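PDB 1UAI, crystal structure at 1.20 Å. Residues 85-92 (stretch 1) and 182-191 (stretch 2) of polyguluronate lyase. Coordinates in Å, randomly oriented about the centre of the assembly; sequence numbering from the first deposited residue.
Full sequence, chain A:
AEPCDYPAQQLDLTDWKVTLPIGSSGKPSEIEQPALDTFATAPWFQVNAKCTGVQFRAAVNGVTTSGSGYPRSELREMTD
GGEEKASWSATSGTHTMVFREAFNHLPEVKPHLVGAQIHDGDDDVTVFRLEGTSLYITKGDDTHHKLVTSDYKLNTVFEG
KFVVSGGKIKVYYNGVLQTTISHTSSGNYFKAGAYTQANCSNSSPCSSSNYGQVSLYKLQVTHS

Stretch 1 (85-92) KASWSATS
Stretch 2, residues 182-191: SHTSSGNYFK

A single residue pair, Trp 88 with Asn 188, carries every direct hydrogen bond between these two stretches of polyguluronate lyase, which illustrates how an isolated antiparallel bridge can be reinforced by the side chains of its own two residues. The backbone pairing is reciprocal: Trp 88 N donates to Asn 188 O at 2.9 Å (155°), and Asn 188 N donates to Trp 88 O at 3.0 Å (158°), with the two CA atoms 5.0 Å apart. Both residues are extended, with phi/psi of -133/160 for Trp 88 and -85/156 for Asn 188.

The CA-to-CB bond of Asn 188 points toward stretch 1, and with chi1 m and chi2 -73° its amide adds a third bond, from Asn 188 ND2 to Trp 88 O at 3.1 Å, so that one carbonyl accepts twice. The same amide is fixed within its own loop, where Asn 188 ND2 donates to Ser 185 O at 2.8 Å and Asn 188 OD1 accepts from His 183 NE2 at 2.7 Å. The CA-to-CB bond of Trp 88 points away from stretch 2, but chi1 of 39° and chi2 of -92° bring its indole back over the bridge. Asn 188 CB consequently sits 3.5 Å from the centroid of the six-membered ring, 13° off the normal, in a CH-pi contact. Farther along, Trp 88 CZ2 meets Phe 190 CZ at 3.4 Å; the rings are oblique, with planes at 45° and centroids 4.7 Å apart. Phe 190 is in rotamer m with chi2 of -62°.

Before the bridge in stretch 1, Ser 87 (phi/psi -158/111) lies with its CA 4.5 Å from that of Gly 187, and Ser 87 CA makes a CA-H...O contact with Asn 188 O at 3.3 Å. Gly 187 turns the chain at phi/psi 73/25, a positive phi that favours glycine. Water 1 links the pair, accepting from Gly 187 N at 2.9 Å and bonding Ser 87 OG (chi1 t) at 3.0 Å.

Beyond the bridge, Ala 90 (phi/psi -97/-11) directs its methyl toward the loop: Ala 90 CB packs 3.3 Å from His 183 O, 3.4 Å from Ser 185 O and 3.8 Å from Asn 188 ND2. Here the polar link runs through water 2. It accepts from Ala 90 N at 3.0 Å, donates to Thr 184 O at 2.8 Å, and bonds Thr 91 OG1 at 3.0 Å and Ser 186 OG at 2.9 Å. Thr 91 and Thr 184 both adopt p, and Ser 186 adopts m.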

# COMPACT_ATOMS: atom_id res chain seq x y z
N LYS A 85 -7.72 -11.55 9.82
CA LYS A 85 -6.97 -10.31 9.80
C LYS A 85 -5.76 -10.37 10.72
O LYS A 85 -5.84 -10.87 11.84
CB LYS A 85 -7.87 -9.15 10.24
CG LYS A 85 -9.06 -8.91 9.33
CD LYS A 85 -9.95 -7.80 9.87
CE LYS A 85 -11.15 -7.56 8.98
NZ LYS A 85 -12.05 -6.51 9.53
N ALA A 86 -4.63 -9.86 10.23
CA ALA A 86 -3.42 -9.84 11.03
C ALA A 86 -3.55 -8.73 12.07
O ALA A 86 -4.18 -7.70 11.82
CB ALA A 86 -2.21 -9.58 10.14
N SER A 87 -2.96 -8.97 13.23
CA SER A 87 -2.98 -8.03 14.34
C SER A 87 -1.79 -8.36 15.22
O SER A 87 -1.77 -9.42 15.86
CB SER A 87 -4.28 -8.17 15.13
OG SER A 87 -4.27 -7.32 16.26
N TRP A 88 -0.80 -7.49 15.26
CA TRP A 88 0.37 -7.77 16.08
C TRP A 88 0.84 -6.60 16.95
O TRP A 88 0.51 -5.44 16.71
CB TRP A 88 1.54 -8.28 15.21
CG TRP A 88 1.68 -7.61 13.88
CD1 TRP A 88 1.12 -8.00 12.70
CD2 TRP A 88 2.42 -6.41 13.60
NE1 TRP A 88 1.47 -7.13 11.70
CE2 TRP A 88 2.26 -6.14 12.22
CE3 TRP A 88 3.20 -5.54 14.38
CZ2 TRP A 88 2.86 -5.04 11.60
CZ3 TRP A 88 3.79 -4.45 13.76
CH2 TRP A 88 3.62 -4.20 12.38
N SER A 89 1.61 -6.96 17.96
CA SER A 89 2.15 -6.04 18.95
C SER A 89 3.42 -5.33 18.50
O SER A 89 4.21 -5.88 17.74
CB SER A 89 2.43 -6.80 20.24
OG SER A 89 3.20 -6.03 21.15
N ALA A 90 3.61 -4.11 18.98
CA ALA A 90 4.80 -3.34 18.66
C ALA A 90 5.83 -3.49 19.78
O ALA A 90 6.99 -3.11 19.62
CB ALA A 90 4.44 -1.87 18.47
N THR A 91 5.41 -4.05 20.91
CA THR A 91 6.28 -4.23 22.07
C THR A 91 6.67 -5.68 22.35
O THR A 91 7.44 -5.96 23.28
CB THR A 91 5.63 -3.66 23.34
OG1 THR A 91 4.36 -4.29 23.56
CG2 THR A 91 5.42 -2.16 23.21
N SER A 92 6.14 -6.60 21.56
CA SER A 92 6.44 -8.02 21.71
C SER A 92 6.70 -8.58 20.32
O SER A 92 5.90 -8.36 19.42
CB SER A 92 5.25 -8.76 22.34
OG SER A 92 5.39 -10.17 22.22
N SER A 182 8.70 5.97 17.66
CA SER A 182 8.24 5.33 18.88
C SER A 182 6.78 4.94 18.68
O SER A 182 5.96 5.76 18.27
CB SER A 182 8.37 6.29 20.07
OG SER A 182 9.73 6.60 20.32
N HIS A 183 6.47 3.68 18.97
CA HIS A 183 5.11 3.17 18.79
C HIS A 183 4.94 1.97 19.71
O HIS A 183 5.67 0.98 19.58
CB HIS A 183 4.91 2.76 17.34
CG HIS A 183 3.52 2.33 17.01
ND1 HIS A 183 2.43 3.17 17.10
CD2 HIS A 183 3.03 1.14 16.58
CE1 HIS A 183 1.34 2.53 16.73
NE2 HIS A 183 1.68 1.29 16.42
N THR A 184 3.99 2.04 20.63
CA THR A 184 3.78 0.95 21.59
C THR A 184 2.41 0.28 21.56
O THR A 184 2.16 -0.66 22.31
CB THR A 184 4.02 1.45 23.02
OG1 THR A 184 3.13 2.53 23.32
CG2 THR A 184 5.46 1.93 23.18
N SER A 185 1.51 0.76 20.70
CA SER A 185 0.19 0.16 20.63
C SER A 185 0.23 -1.16 19.89
O SER A 185 1.17 -1.43 19.13
CB SER A 185 -0.79 1.11 19.93
OG SER A 185 -0.44 1.28 18.57
N SER A 186 -0.77 -2.00 20.13
CA SER A 186 -0.87 -3.29 19.45
C SER A 186 -1.92 -3.14 18.36
O SER A 186 -2.32 -2.02 18.03
CB SER A 186 -1.29 -4.38 20.45
OG SER A 186 -0.28 -4.59 21.42
N GLY A 187 -2.36 -4.26 17.78
CA GLY A 187 -3.35 -4.20 16.72
C GLY A 187 -2.80 -3.67 15.40
O GLY A 187 -3.55 -3.15 14.58
N ASN A 188 -1.50 -3.82 15.20
CA ASN A 188 -0.85 -3.35 13.98
C ASN A 188 -0.94 -4.37 12.85
O ASN A 188 -1.08 -5.57 13.10
CB ASN A 188 0.62 -3.06 14.24
CG ASN A 188 0.83 -2.03 15.31
OD1 ASN A 188 0.58 -0.84 15.10
ND2 ASN A 188 1.28 -2.47 16.48
N TYR A 189 -0.85 -3.88 11.62
CA TYR A 189 -0.86 -4.73 10.44
C TYR A 189 -0.26 -3.97 9.27
O TYR A 189 -0.24 -2.73 9.27
CB TYR A 189 -2.27 -5.24 10.13
CG TYR A 189 -3.31 -4.18 9.81
CD1 TYR A 189 -3.52 -3.77 8.49
CD2 TYR A 189 -4.10 -3.63 10.81
CE1 TYR A 189 -4.50 -2.83 8.19
CE2 TYR A 189 -5.08 -2.69 10.52
CZ TYR A 189 -5.28 -2.29 9.20
OH TYR A 189 -6.25 -1.37 8.90
N PHE A 190 0.24 -4.71 8.29
CA PHE A 190 0.86 -4.11 7.12
C PHE A 190 -0.10 -3.98 5.94
O PHE A 190 -1.09 -4.72 5.83
CB PHE A 190 2.05 -4.97 6.65
CG PHE A 190 3.20 -5.02 7.62
CD1 PHE A 190 3.90 -3.86 7.96
CD2 PHE A 190 3.64 -6.23 8.14
CE1 PHE A 190 5.00 -3.92 8.81
CE2 PHE A 190 4.74 -6.30 8.98
CZ PHE A 190 5.43 -5.14 9.32
N LYS A 191 0.21 -3.03 5.06
CA LYS A 191 -0.55 -2.81 3.83
C LYS A 191 0.43 -2.40 2.75
O LYS A 191 1.48 -1.82 3.04
CB LYS A 191 -1.59 -1.68 3.99
CG LYS A 191 -2.52 -1.82 5.17
CD LYS A 191 -3.79 -1.00 4.96
CE LYS A 191 -4.72 -1.70 3.98
NZ LYS A 191 -5.90 -0.87 3.62
O HOH W 1 -2.22 -7.05 18.38
O HOH W 2 2.31 -3.36 21.61